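Local structure of transcriptional regulator (Pseudomonas aeruginosa, 3E7Q) at residues B[100-114]-B[173-186]. The protein probably binds regulatory DNA through a predicted helix-turn-helix motif, as TetR-family regulators do, and probably represses transcription. Residues are numbered along the deposited sequence; the frame is centred on the assembly and turned at random.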
loop_
_atom_site.group_PDB
_atom_site.type_symbol
_atom_site.label_atom_id
_atom_site.label_comp_id
_atom_site.label_asym_id
_atom_site.label_seq_id
_atom_site.Cartn_x
_atom_site.Cartn_y
_atom_site.Cartn_z
ATOM N N PHE B 100 8.437 -2.673 13.060
ATOM C CA PHE B 100 9.352 -3.409 12.205
ATOM C C PHE B 100 9.837 -4.705 12.888
ATOM O O PHE B 100 10.744 -5.370 12.415
ATOM C CB PHE B 100 10.512 -2.486 11.790
ATOM C CG PHE B 100 10.088 -1.420 10.804
ATOM C CD1 PHE B 100 10.029 -1.692 9.474
ATOM C CD2 PHE B 100 9.722 -0.131 11.231
ATOM C CE1 PHE B 100 9.587 -0.693 8.556
ATOM C CE2 PHE B 100 9.297 0.822 10.344
ATOM C CZ PHE B 100 9.247 0.541 9.019
ATOM N N SER B 101 9.175 -5.072 13.982
ATOM C CA SER B 101 9.362 -6.342 14.649
ATOM C C SER B 101 8.679 -7.396 13.805
ATOM O O SER B 101 7.823 -7.071 12.982
ATOM C CB SER B 101 8.719 -6.296 16.047
ATOM O OG SER B 101 7.297 -6.259 15.928
ATOM N N ALA B 102 9.084 -8.644 13.996
ATOM C CA ALA B 102 8.548 -9.808 13.279
ATOM C C ALA B 102 7.021 -9.958 13.401
ATOM O O ALA B 102 6.359 -10.401 12.489
ATOM C CB ALA B 102 9.240 -11.054 13.798
ATOM N N GLU B 103 6.464 -9.552 14.531
ATOM C CA GLU B 103 5.019 -9.603 14.772
ATOM C C GLU B 103 4.245 -8.721 13.756
ATOM O O GLU B 103 3.434 -9.223 12.960
ATOM C CB GLU B 103 4.734 -9.202 16.223
ATOM C CG GLU B 103 5.265 -10.209 17.300
ATOM C CD GLU B 103 6.813 -10.187 17.516
ATOM O OE1 GLU B 103 7.421 -9.106 17.366
ATOM O OE2 GLU B 103 7.424 -11.263 17.829
ATOM N N LEU B 104 4.553 -7.434 13.711
ATOM C CA LEU B 104 3.878 -6.529 12.770
ATOM C C LEU B 104 4.507 -6.536 11.360
ATOM O O LEU B 104 3.873 -6.093 10.382
ATOM C CB LEU B 104 3.808 -5.106 13.343
ATOM C CG LEU B 104 2.967 -5.085 14.623
ATOM C CD1 LEU B 104 2.977 -3.725 15.278
ATOM C CD2 LEU B 104 1.510 -5.584 14.398
ATOM N N LEU B 105 5.739 -7.053 11.231
ATOM C CA LEU B 105 6.366 -7.088 9.901
ATOM C C LEU B 105 6.168 -8.441 9.211
ATOM O O LEU B 105 6.693 -8.660 8.131
ATOM C CB LEU B 105 7.833 -6.633 9.970
ATOM C CG LEU B 105 8.404 -5.998 8.686
ATOM C CD1 LEU B 105 7.678 -4.694 8.243
ATOM C CD2 LEU B 105 9.912 -5.771 8.787
ATOM N N ASP B 106 5.367 -9.328 9.813
ATOM C CA ASP B 106 5.057 -10.648 9.245
ATOM C C ASP B 106 4.484 -10.551 7.832
ATOM O O ASP B 106 3.325 -10.117 7.634
ATOM C CB ASP B 106 4.063 -11.418 10.146
ATOM C CG ASP B 106 3.653 -12.804 9.572
ATOM O OD1 ASP B 106 4.442 -13.433 8.801
ATOM O OD2 ASP B 106 2.530 -13.267 9.911
ATOM N N PRO B 107 5.265 -11.007 6.837
ATOM C CA PRO B 107 4.799 -10.858 5.465
ATOM C C PRO B 107 3.613 -11.769 5.151
ATOM O O PRO B 107 2.985 -11.613 4.114
ATOM C CB PRO B 107 6.026 -11.283 4.643
ATOM C CG PRO B 107 6.711 -12.325 5.522
ATOM C CD PRO B 107 6.563 -11.722 6.903
ATOM N N GLN B 108 3.304 -12.723 6.020
ATOM C CA GLN B 108 2.211 -13.638 5.724
ATOM C C GLN B 108 0.897 -12.944 5.586
ATOM O O GLN B 108 0.077 -13.363 4.786
ATOM C CB GLN B 108 2.057 -14.738 6.779
ATOM C CG GLN B 108 1.052 -15.847 6.317
ATOM C CD GLN B 108 1.183 -17.137 7.105
ATOM O OE1 GLN B 108 2.258 -17.449 7.666
ATOM N NE2 GLN B 108 0.096 -17.908 7.144
ATOM N N LEU B 109 0.687 -11.887 6.357
ATOM C CA LEU B 109 -0.586 -11.201 6.368
ATOM C C LEU B 109 -0.778 -10.184 5.229
ATOM O O LEU B 109 -1.887 -9.641 5.089
ATOM C CB LEU B 109 -0.777 -10.476 7.700
ATOM C CG LEU B 109 -1.312 -11.265 8.890
ATOM C CD1 LEU B 109 -1.315 -10.336 10.121
ATOM C CD2 LEU B 109 -2.684 -11.852 8.635
ATOM N N LEU B 110 0.273 -9.894 4.449
ATOM C CA LEU B 110 0.206 -8.892 3.376
ATOM C C LEU B 110 -1.005 -9.152 2.497
ATOM O O LEU B 110 -1.774 -8.248 2.199
ATOM C CB LEU B 110 1.476 -8.908 2.523
ATOM C CG LEU B 110 1.467 -8.098 1.213
ATOM C CD1 LEU B 110 1.552 -6.646 1.508
ATOM C CD2 LEU B 110 2.609 -8.521 0.253
ATOM N N ASP B 111 -1.181 -10.418 2.137
ATOM C CA ASP B 111 -2.275 -10.838 1.285
ATOM C C ASP B 111 -3.648 -10.483 1.861
ATOM O O ASP B 111 -4.584 -10.159 1.104
ATOM C CB ASP B 111 -2.230 -12.368 1.039
ATOM C CG ASP B 111 -0.784 -12.957 1.017
ATOM O OD1 ASP B 111 -0.459 -13.612 -0.031
ATOM O OD2 ASP B 111 -0.022 -12.795 2.033
ATOM N N ALA B 112 -3.758 -10.570 3.191
ATOM C CA ALA B 112 -4.994 -10.277 3.906
ATOM C C ALA B 112 -5.326 -8.783 3.825
ATOM O O ALA B 112 -6.420 -8.418 3.453
ATOM C CB ALA B 112 -4.899 -10.721 5.357
ATOM N N TRP B 113 -4.358 -7.937 4.125
ATOM C CA TRP B 113 -4.535 -6.481 3.979
ATOM C C TRP B 113 -4.870 -6.055 2.560
ATOM O O TRP B 113 -5.735 -5.191 2.348
ATOM C CB TRP B 113 -3.285 -5.746 4.444
ATOM C CG TRP B 113 -3.141 -5.828 5.839
ATOM C CD1 TRP B 113 -2.502 -6.835 6.547
ATOM C CD2 TRP B 113 -3.684 -4.924 6.802
ATOM N NE1 TRP B 113 -2.599 -6.581 7.886
ATOM C CE2 TRP B 113 -3.312 -5.421 8.084
ATOM C CE3 TRP B 113 -4.437 -3.737 6.709
ATOM C CZ2 TRP B 113 -3.656 -4.764 9.282
ATOM C CZ3 TRP B 113 -4.792 -3.077 7.894
ATOM C CH2 TRP B 113 -4.402 -3.595 9.169
ATOM N N LEU B 114 -4.225 -6.692 1.587
ATOM C CA LEU B 114 -4.488 -6.385 0.212
ATOM C C LEU B 114 -5.965 -6.684 -0.176
ATOM O O LEU B 114 -6.618 -5.921 -0.864
ATOM C CB LEU B 114 -3.492 -7.102 -0.672
ATOM C CG LEU B 114 -2.029 -6.640 -0.687
ATOM C CD1 LEU B 114 -1.302 -7.611 -1.597
ATOM C CD2 LEU B 114 -1.873 -5.266 -1.206
ATOM N N LEU B 173 6.534 1.880 3.898
ATOM C CA LEU B 173 7.614 0.996 4.292
ATOM C C LEU B 173 7.178 -0.436 4.609
ATOM O O LEU B 173 7.856 -1.406 4.271
ATOM C CB LEU B 173 8.343 1.590 5.497
ATOM C CG LEU B 173 9.144 2.892 5.257
ATOM C CD1 LEU B 173 9.583 3.223 6.582
ATOM C CD2 LEU B 173 10.332 2.742 4.246
ATOM N N TRP B 174 6.042 -0.570 5.271
ATOM C CA TRP B 174 5.502 -1.880 5.574
ATOM C C TRP B 174 5.178 -2.631 4.261
ATOM O O TRP B 174 5.507 -3.782 4.113
ATOM C CB TRP B 174 4.280 -1.748 6.490
ATOM C CG TRP B 174 3.688 -3.048 6.827
ATOM C CD1 TRP B 174 4.081 -3.901 7.819
ATOM C CD2 TRP B 174 2.621 -3.702 6.137
ATOM N NE1 TRP B 174 3.327 -5.049 7.786
ATOM C CE2 TRP B 174 2.410 -4.937 6.768
ATOM C CE3 TRP B 174 1.839 -3.368 5.030
ATOM C CZ2 TRP B 174 1.439 -5.819 6.348
ATOM C CZ3 TRP B 174 0.847 -4.265 4.598
ATOM C CH2 TRP B 174 0.667 -5.468 5.241
ATOM N N LEU B 175 4.542 -1.940 3.311
ATOM C CA LEU B 175 4.179 -2.493 2.031
ATOM C C LEU B 175 5.427 -2.919 1.223
ATOM O O LEU B 175 5.498 -4.031 0.701
ATOM C CB LEU B 175 3.289 -1.482 1.265
ATOM C CG LEU B 175 2.836 -1.807 -0.181
ATOM C CD1 LEU B 175 1.914 -3.076 -0.212
ATOM C CD2 LEU B 175 2.147 -0.575 -0.808
ATOM N N GLU B 176 6.432 -2.061 1.147
ATOM C CA GLU B 176 7.650 -2.460 0.475
ATOM C C GLU B 176 8.408 -3.618 1.119
ATOM O O GLU B 176 8.996 -4.382 0.395
ATOM C CB GLU B 176 8.598 -1.283 0.231
ATOM C CG GLU B 176 9.803 -1.681 -0.667
ATOM C CD GLU B 176 9.499 -2.735 -1.823
ATOM O OE1 GLU B 176 8.448 -2.639 -2.564
ATOM O OE2 GLU B 176 10.372 -3.647 -1.987
ATOM N N SER B 177 8.405 -3.736 2.446
ATOM C CA SER B 177 9.045 -4.860 3.128
ATOM C C SER B 177 8.397 -6.117 2.656
ATOM O O SER B 177 9.086 -7.064 2.361
ATOM C CB SER B 177 8.941 -4.815 4.676
ATOM O OG SER B 177 9.443 -3.588 5.251
ATOM N N GLY B 178 7.068 -6.133 2.597
ATOM C CA GLY B 178 6.322 -7.299 2.180
ATOM C C GLY B 178 6.413 -7.604 0.689
ATOM O O GLY B 178 6.532 -8.746 0.305
ATOM N N LEU B 179 6.372 -6.606 -0.167
ATOM C CA LEU B 179 6.529 -6.876 -1.617
ATOM C C LEU B 179 7.953 -7.364 -2.018
ATOM O O LEU B 179 8.120 -8.186 -2.959
ATOM C CB LEU B 179 6.140 -5.673 -2.439
ATOM C CG LEU B 179 4.651 -5.337 -2.395
ATOM C CD1 LEU B 179 4.419 -3.965 -2.989
ATOM C CD2 LEU B 179 3.862 -6.384 -3.106
ATOM N N ASN B 180 8.962 -6.856 -1.322
ATOM C CA ASN B 180 10.320 -7.335 -1.489
ATOM C C ASN B 180 11.118 -7.160 -0.189
ATOM O O ASN B 180 11.641 -6.076 0.068
ATOM C CB ASN B 180 11.026 -6.627 -2.654
ATOM C CG ASN B 180 12.379 -7.309 -3.036
ATOM O OD1 ASN B 180 12.964 -8.085 -2.262
ATOM N ND2 ASN B 180 12.874 -6.984 -4.215
ATOM N N PRO B 181 11.197 -8.227 0.636
ATOM C CA PRO B 181 11.907 -8.114 1.920
ATOM C C PRO B 181 13.377 -7.774 1.767
ATOM O O PRO B 181 13.984 -7.412 2.748
ATOM C CB PRO B 181 11.763 -9.500 2.546
ATOM C CG PRO B 181 11.402 -10.411 1.391
ATOM C CD PRO B 181 10.634 -9.576 0.418
ATOM N N ALA B 182 13.945 -7.881 0.560
ATOM C CA ALA B 182 15.357 -7.543 0.383
ATOM C C ALA B 182 15.644 -6.058 0.222
ATOM O O ALA B 182 16.765 -5.661 0.278
ATOM C CB ALA B 182 15.975 -8.353 -0.820
ATOM N N THR B 183 14.659 -5.226 -0.013
ATOM C CA THR B 183 14.964 -3.836 -0.387
ATOM C C THR B 183 15.730 -3.101 0.742
ATOM O O THR B 183 16.717 -2.395 0.487
ATOM C CB THR B 183 13.671 -3.101 -0.736
ATOM O OG1 THR B 183 12.945 -3.852 -1.739
ATOM C CG2 THR B 183 13.939 -1.640 -1.209
ATOM N N PHE B 184 15.291 -3.297 1.989
ATOM C CA PHE B 184 15.909 -2.646 3.111
ATOM C C PHE B 184 15.574 -3.491 4.321
ATOM O O PHE B 184 14.547 -4.172 4.312
ATOM C CB PHE B 184 15.382 -1.217 3.249
ATOM C CG PHE B 184 13.937 -1.142 3.570
ATOM C CD1 PHE B 184 13.509 -1.196 4.892
ATOM C CD2 PHE B 184 12.989 -0.963 2.550
ATOM C CE1 PHE B 184 12.142 -1.153 5.195
ATOM C CE2 PHE B 184 11.636 -0.893 2.846
ATOM C CZ PHE B 184 11.212 -1.009 4.168
ATOM N N THR B 185 16.440 -3.468 5.331
ATOM C CA THR B 185 16.267 -4.253 6.556
ATOM C C THR B 185 15.259 -3.595 7.519
ATOM O O THR B 185 15.012 -2.425 7.441
ATOM C CB THR B 185 17.590 -4.388 7.324
ATOM O OG1 THR B 185 18.040 -3.091 7.668
ATOM C CG2 THR B 185 18.709 -5.088 6.505
ATOM N N PRO B 186 14.632 -4.383 8.405
ATOM C CA PRO B 186 13.899 -3.812 9.543
ATOM C C PRO B 186 14.647 -2.696 10.294
ATOM O O PRO B 186 14.044 -1.719 10.646
ATOM C CB PRO B 186 13.710 -5.014 10.469
ATOM C CG PRO B 186 13.587 -6.227 9.487
ATOM C CD PRO B 186 14.526 -5.865 8.337
#
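W174 and L110 form the apolar centre of this contact, a worked example of how an indole can fill the gap between two helix segments whose axes, at 126° to each other, come no nearer than 11.3 Å. L110 enters as a knob into a hole made by W174, L175, G178 and L179. Its CD1 lies 4.0 Å from both W174 CZ3 and L175 CD1, while CD2 rests against the backbone of G178, where no side chain intervenes. With CG anti to the backbone N (chi1 180°), the W174 indole reaches across to helix 110-114, and its six-membered ring turns an edge to the pyrrole face of W113. This T-shaped pair has ring centroids 5.0 Å apart.

The packing continues toward P186 through L105, whose two methyls face different partners: CD1 meets W174 CD1 at 3.7 Å, and CD2 touches the ring of P186. Beyond it, F100 brings CZ to within 3.6 Å of L173 CD1.

W174 NE1 donates to L104 O at 2.9 Å, a bent bond (135° at the hydrogen) that ties the indole to the short, weakly bonded helix 102-105 and would be expected to restrict its rotation. S177 OG folds back to L173 O, which also accepts the backbone N of S177 from the opposite face of its plane.

Both segments belong to the all-helical C-terminal region characteristic of TetR-type regulators. Around them, L104 and W113 also pack on the neighbouring helix 58-82, F100 and L173 on helix 186-204, while L173 additionally touches A168, and F184 touches I164, of the second subunit.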